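Local coordinates for protein PHOX (Pseudomonas fluorescens, PDB 4A9V) that hydrolyses phosphate monoesters as a beta-propeller alkaline phosphatase, with a complex iron-calcium cofactor catalysing the phosphotransfer chemistry, at residues Gln397-Arg408 and Glu422-Arg433. Sequence-based numbering, arbitrary orientation. Where two conformers were deposited one is given.
Sequences QVYCTLTNNAKR and EKNVYGQILRWR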
loop_
_atom_site.group_PDB
_atom_site.type_symbol
_atom_site.label_atom_id
_atom_site.label_comp_id
_atom_site.label_asym_id
_atom_site.label_seq_id
_atom_site.Cartn_x
_atom_site.Cartn_y
_atom_site.Cartn_z
ATOM N N GLN A 397 1.951 -18.830 -5.797
ATOM C CA GLN A 397 0.643 -18.629 -5.183
ATOM C C GLN A 397 0.512 -17.209 -4.647
ATOM O O GLN A 397 1.499 -16.581 -4.246
ATOM C CB GLN A 397 0.389 -19.658 -4.080
ATOM C CG GLN A 397 0.228 -21.080 -4.608
ATOM C CD GLN A 397 -0.450 -22.012 -3.620
ATOM O OE1 GLN A 397 -1.666 -21.979 -3.454
ATOM N NE2 GLN A 397 0.351 -22.759 -2.875
ATOM N N VAL A 398 -0.702 -16.682 -4.724
ATOM C CA VAL A 398 -0.924 -15.262 -4.525
ATOM C C VAL A 398 -1.699 -15.088 -3.214
ATOM O O VAL A 398 -2.630 -15.843 -2.937
ATOM C CB VAL A 398 -1.734 -14.680 -5.707
ATOM C CG1 VAL A 398 -1.823 -13.173 -5.603
ATOM C CG2 VAL A 398 -1.096 -15.088 -7.028
ATOM N N TYR A 399 -1.297 -14.102 -2.411
ATOM C CA TYR A 399 -1.866 -13.866 -1.084
ATOM C C TYR A 399 -2.328 -12.421 -1.007
ATOM O O TYR A 399 -1.632 -11.521 -1.484
ATOM C CB TYR A 399 -0.810 -14.109 0.001
ATOM C CG TYR A 399 -0.292 -15.526 0.057
ATOM C CD1 TYR A 399 0.548 -16.023 -0.932
ATOM C CD2 TYR A 399 -0.618 -16.362 1.113
ATOM C CE1 TYR A 399 0.969 -17.340 -0.920
ATOM C CE2 TYR A 399 -0.173 -17.665 1.155
ATOM C CZ TYR A 399 0.617 -18.157 0.140
ATOM O OH TYR A 399 0.992 -19.476 0.173
ATOM N N CYS A 400 -3.498 -12.199 -0.414
ATOM C CA CYS A 400 -4.101 -10.878 -0.332
ATOM C C CYS A 400 -4.715 -10.719 1.053
ATOM O O CYS A 400 -5.527 -11.544 1.478
ATOM C CB CYS A 400 -5.212 -10.761 -1.383
ATOM S SG CYS A 400 -6.050 -9.162 -1.443
ATOM N N THR A 401 -4.370 -9.640 1.746
ATOM C CA THR A 401 -5.051 -9.348 2.995
ATOM C C THR A 401 -6.427 -8.746 2.721
ATOM O O THR A 401 -6.617 -7.969 1.776
ATOM C CB THR A 401 -4.224 -8.410 3.884
ATOM O OG1 THR A 401 -3.880 -7.245 3.136
ATOM C CG2 THR A 401 -2.971 -9.099 4.386
ATOM N N LEU A 402 -7.387 -9.162 3.533
ATOM C CA LEU A 402 -8.720 -8.588 3.561
ATOM C C LEU A 402 -8.890 -8.080 4.986
ATOM O O LEU A 402 -9.064 -8.870 5.925
ATOM C CB LEU A 402 -9.751 -9.671 3.222
ATOM C CG LEU A 402 -9.616 -10.335 1.843
ATOM C CD1 LEU A 402 -10.613 -11.477 1.701
ATOM C CD2 LEU A 402 -9.839 -9.295 0.753
ATOM N N THR A 403 -8.594 -6.800 5.182
ATOM C CA THR A 403 -8.122 -6.369 6.483
ATOM C C THR A 403 -9.223 -6.418 7.553
ATOM O O THR A 403 -8.956 -6.752 8.704
ATOM C CB THR A 403 -7.417 -4.996 6.402
ATOM O OG1 THR A 403 -6.652 -4.805 7.595
ATOM C CG2 THR A 403 -8.381 -3.840 6.239
ATOM N N ASN A 404 -10.447 -6.076 7.154
ATOM C CA ASN A 404 -11.648 -6.164 7.989
ATOM C C ASN A 404 -12.822 -5.615 7.170
ATOM O O ASN A 404 -12.631 -5.135 6.044
ATOM C CB ASN A 404 -11.480 -5.405 9.316
ATOM C CG ASN A 404 -10.985 -3.984 9.130
ATOM O OD1 ASN A 404 -11.623 -3.167 8.461
ATOM N ND2 ASN A 404 -9.862 -3.664 9.774
ATOM N N ASN A 405 -14.038 -5.751 7.687
ATOM C CA ASN A 405 -15.203 -5.130 7.069
ATOM C C ASN A 405 -16.378 -5.174 8.021
ATOM O O ASN A 405 -17.146 -6.136 8.054
ATOM C CB ASN A 405 -15.571 -5.826 5.762
ATOM C CG ASN A 405 -16.730 -5.159 5.057
ATOM O OD1 ASN A 405 -17.243 -4.139 5.515
ATOM N ND2 ASN A 405 -17.078 -5.668 3.883
ATOM N N ALA A 406 -16.527 -4.097 8.772
ATOM C CA ALA A 406 -17.589 -3.990 9.754
ATOM C C ALA A 406 -18.978 -4.053 9.107
ATOM O O ALA A 406 -19.968 -4.306 9.798
ATOM C CB ALA A 406 -17.426 -2.697 10.536
ATOM N N LYS A 407 -19.051 -3.805 7.799
ATOM C CA LYS A 407 -20.347 -3.785 7.130
ATOM C C LYS A 407 -20.694 -5.098 6.434
ATOM O O LYS A 407 -21.777 -5.233 5.876
ATOM C CB LYS A 407 -20.416 -2.639 6.120
ATOM C CG LYS A 407 -20.321 -1.244 6.720
ATOM C CD LYS A 407 -20.215 -0.204 5.614
ATOM C CE LYS A 407 -20.568 1.192 6.099
ATOM N NZ LYS A 407 -20.881 2.100 4.961
ATOM N N ARG A 408 -19.816 -6.093 6.505
ATOM C CA ARG A 408 -20.154 -7.396 5.941
ATOM C C ARG A 408 -21.434 -7.930 6.586
ATOM O O ARG A 408 -21.605 -7.858 7.802
ATOM C CB ARG A 408 -19.002 -8.378 6.124
ATOM C CG ARG A 408 -19.252 -9.783 5.580
ATOM C CD ARG A 408 -19.546 -9.829 4.087
ATOM N NE ARG A 408 -18.477 -9.225 3.295
ATOM C CZ ARG A 408 -18.458 -9.179 1.968
ATOM N NH1 ARG A 408 -19.491 -9.614 1.263
ATOM N NH2 ARG A 408 -17.418 -8.641 1.344
ATOM N N GLU A 422 -20.060 -11.869 9.215
ATOM C CA GLU A 422 -20.671 -10.553 9.345
ATOM C C GLU A 422 -19.841 -9.693 10.291
ATOM O O GLU A 422 -19.168 -10.206 11.183
ATOM C CB GLU A 422 -22.093 -10.677 9.893
ATOM C CG GLU A 422 -22.119 -11.095 11.354
ATOM C CD GLU A 422 -23.488 -11.022 11.999
ATOM O OE1 GLU A 422 -24.468 -10.655 11.316
ATOM O OE2 GLU A 422 -23.589 -11.430 13.177
ATOM N N LYS A 423 -19.931 -8.378 10.130
ATOM C CA LYS A 423 -19.410 -7.451 11.132
ATOM C C LYS A 423 -17.962 -7.834 11.478
ATOM O O LYS A 423 -17.597 -8.036 12.635
ATOM C CB LYS A 423 -20.305 -7.433 12.373
ATOM C CG LYS A 423 -21.720 -6.980 12.068
ATOM C CD LYS A 423 -22.636 -7.069 13.280
ATOM C CE LYS A 423 -24.075 -6.738 12.910
ATOM N NZ LYS A 423 -25.019 -6.926 14.048
ATOM N N ASN A 424 -17.143 -7.933 10.440
ATOM C CA ASN A 424 -15.817 -8.511 10.528
ATOM C C ASN A 424 -14.812 -7.475 11.036
ATOM O O ASN A 424 -14.487 -6.515 10.340
ATOM C CB ASN A 424 -15.434 -8.988 9.127
ATOM C CG ASN A 424 -14.006 -9.483 9.031
ATOM O OD1 ASN A 424 -13.393 -9.869 10.029
ATOM N ND2 ASN A 424 -13.498 -9.557 7.801
ATOM N N VAL A 425 -14.386 -7.635 12.287
ATOM C CA VAL A 425 -13.452 -6.697 12.892
ATOM C C VAL A 425 -11.999 -7.167 12.855
ATOM O O VAL A 425 -11.104 -6.410 13.228
ATOM C CB VAL A 425 -13.856 -6.339 14.341
ATOM C CG1 VAL A 425 -15.275 -5.792 14.378
ATOM C CG2 VAL A 425 -13.708 -7.532 15.273
ATOM N N TYR A 426 -11.764 -8.405 12.419
ATOM C CA TYR A 426 -10.427 -8.997 12.518
ATOM C C TYR A 426 -9.691 -9.175 11.193
ATOM O O TYR A 426 -8.467 -9.123 11.168
ATOM C CB TYR A 426 -10.474 -10.345 13.230
ATOM C CG TYR A 426 -10.966 -10.274 14.657
ATOM C CD1 TYR A 426 -10.200 -9.677 15.648
ATOM C CD2 TYR A 426 -12.167 -10.871 15.031
ATOM C CE1 TYR A 426 -10.633 -9.647 16.965
ATOM C CE2 TYR A 426 -12.596 -10.862 16.347
ATOM C CZ TYR A 426 -11.815 -10.278 17.312
ATOM O OH TYR A 426 -12.277 -10.271 18.613
ATOM N N GLY A 427 -10.422 -9.511 10.132
ATOM C CA GLY A 427 -9.806 -9.755 8.832
ATOM C C GLY A 427 -9.359 -11.185 8.588
ATOM O O GLY A 427 -9.546 -12.087 9.415
ATOM N N GLN A 428 -8.776 -11.385 7.415
ATOM C CA GLN A 428 -8.394 -12.704 6.951
ATOM C C GLN A 428 -7.401 -12.535 5.798
ATOM O O GLN A 428 -7.238 -11.429 5.268
ATOM C CB GLN A 428 -9.630 -13.527 6.520
ATOM C CG GLN A 428 -10.425 -12.953 5.347
ATOM C CD GLN A 428 -11.615 -12.106 5.777
ATOM O OE1 GLN A 428 -11.720 -11.691 6.929
ATOM N NE2 GLN A 428 -12.478 -11.779 4.824
ATOM N N ILE A 429 -6.657 -13.600 5.509
ATOM C CA ILE A 429 -5.737 -13.607 4.373
ATOM C C ILE A 429 -6.207 -14.640 3.360
ATOM O O ILE A 429 -6.358 -15.836 3.670
ATOM C CB ILE A 429 -4.276 -13.881 4.780
ATOM C CG1 ILE A 429 -3.829 -12.853 5.822
ATOM C CG2 ILE A 429 -3.388 -13.845 3.544
ATOM C CD1 ILE A 429 -2.410 -13.047 6.320
ATOM N N LEU A 430 -6.467 -14.149 2.156
ATOM C CA LEU A 430 -6.942 -14.919 1.027
ATOM C C LEU A 430 -5.763 -15.366 0.163
ATOM O O LEU A 430 -4.828 -14.599 -0.052
ATOM C CB LEU A 430 -7.874 -14.016 0.220
ATOM C CG LEU A 430 -8.326 -14.458 -1.164
ATOM C CD1 LEU A 430 -9.185 -15.708 -1.101
ATOM C CD2 LEU A 430 -9.082 -13.318 -1.820
ATOM N N ARG A 431 -5.783 -16.621 -0.278
ATOM C CA ARG A 431 -4.781 -17.159 -1.186
ATOM C C ARG A 431 -5.467 -17.652 -2.445
ATOM O O ARG A 431 -6.545 -18.243 -2.371
ATOM C CB ARG A 431 -4.028 -18.310 -0.504
ATOM C CG ARG A 431 -3.143 -19.124 -1.429
ATOM C CD ARG A 431 -2.164 -20.001 -0.667
ATOM N NE ARG A 431 -2.840 -20.920 0.239
ATOM C CZ ARG A 431 -2.228 -21.613 1.195
ATOM N NH1 ARG A 431 -0.912 -21.535 1.339
ATOM N NH2 ARG A 431 -2.940 -22.366 2.018
ATOM N N TRP A 432 -4.809 -17.502 -3.593
ATOM C CA TRP A 432 -5.236 -18.222 -4.784
ATOM C C TRP A 432 -4.081 -18.803 -5.541
ATOM O O TRP A 432 -2.940 -18.335 -5.470
ATOM C CB TRP A 432 -6.147 -17.397 -5.709
ATOM C CG TRP A 432 -5.554 -16.128 -6.265
ATOM C CD1 TRP A 432 -4.897 -15.941 -7.476
ATOM C CD2 TRP A 432 -5.705 -14.790 -5.707
ATOM N NE1 TRP A 432 -4.631 -14.610 -7.684
ATOM C CE2 TRP A 432 -5.097 -13.866 -6.654
ATOM C CE3 TRP A 432 -6.298 -14.287 -4.571
ATOM C CZ2 TRP A 432 -5.093 -12.493 -6.439
ATOM C CZ3 TRP A 432 -6.269 -12.913 -4.349
ATOM C CH2 TRP A 432 -5.657 -12.041 -5.247
ATOM N N ARG A 433 -4.391 -19.873 -6.260
ATOM C CA ARG A 433 -3.460 -20.566 -7.137
ATOM C C ARG A 433 -4.008 -20.533 -8.559
ATOM O O ARG A 433 -5.063 -21.104 -8.858
ATOM C CB ARG A 433 -3.267 -22.006 -6.691
ATOM C CG ARG A 433 -2.278 -22.759 -7.559
ATOM C CD ARG A 433 -2.053 -24.158 -7.043
ATOM N NE ARG A 433 -1.057 -24.854 -7.840
ATOM C CZ ARG A 433 -0.614 -26.076 -7.577
ATOM N NH1 ARG A 433 -1.071 -26.739 -6.525
ATOM N NH2 ARG A 433 0.330 -26.604 -8.335
#
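V398 lies beneath the indole of W432, its CB 3.6 Å from the centroid of the five-membered ring in a CH-pi contact over the face, while CG1 continues along the CE2-CZ2 rim, 3.4 Å from CZ2. With CG between the backbone N and carbonyl carbon (chi1 60°), the indole is swung across the strand pair to V398, and its CZ3 comes to 3.8 Å from C400 CB. A branched valine and a slim cysteine suit these places beside so broad a ring. Replacing W432 by alanine would probably leave V398 without its CH-pi partner and open a gap beside C400 CB.

On the other sheet face Y399 and R431 run side by side. The arginine's CD packs 3.4 Å from CZ of the phenol, and a bend at chi3 (58°) turns NH1 to donate to Y399 OH at 3.0 Å, in the guanidinium plane; NE makes a salt bridge to D447.

Paired N-H···O=C bonds join V398 to W432, C400 to L430 and L402 to Q428, an antiparallel ladder between neighbouring propeller strands. Beyond it G427 brings its CA to 3.1 Å from T403 O, where a side chain would clash. N424 OD1 accepts from the N atoms of Y426 and G427, shaping the turn, and its ND2 donates to Q428 OE1.

Indole, valine and cysteine thus pack on one face, while Y399, R431, T401 and I429 share the other, where a guanidinium donates to the phenol oxygen. The ladder ends at L402 and Q428; T403 follows, its OG1 hydrogen-bonded to P478 O and its side chain about 4 Å from a bound calcium ion, next to the calcium ligands E387 and D479, which brings this strand pair to the edge of the cofactor site.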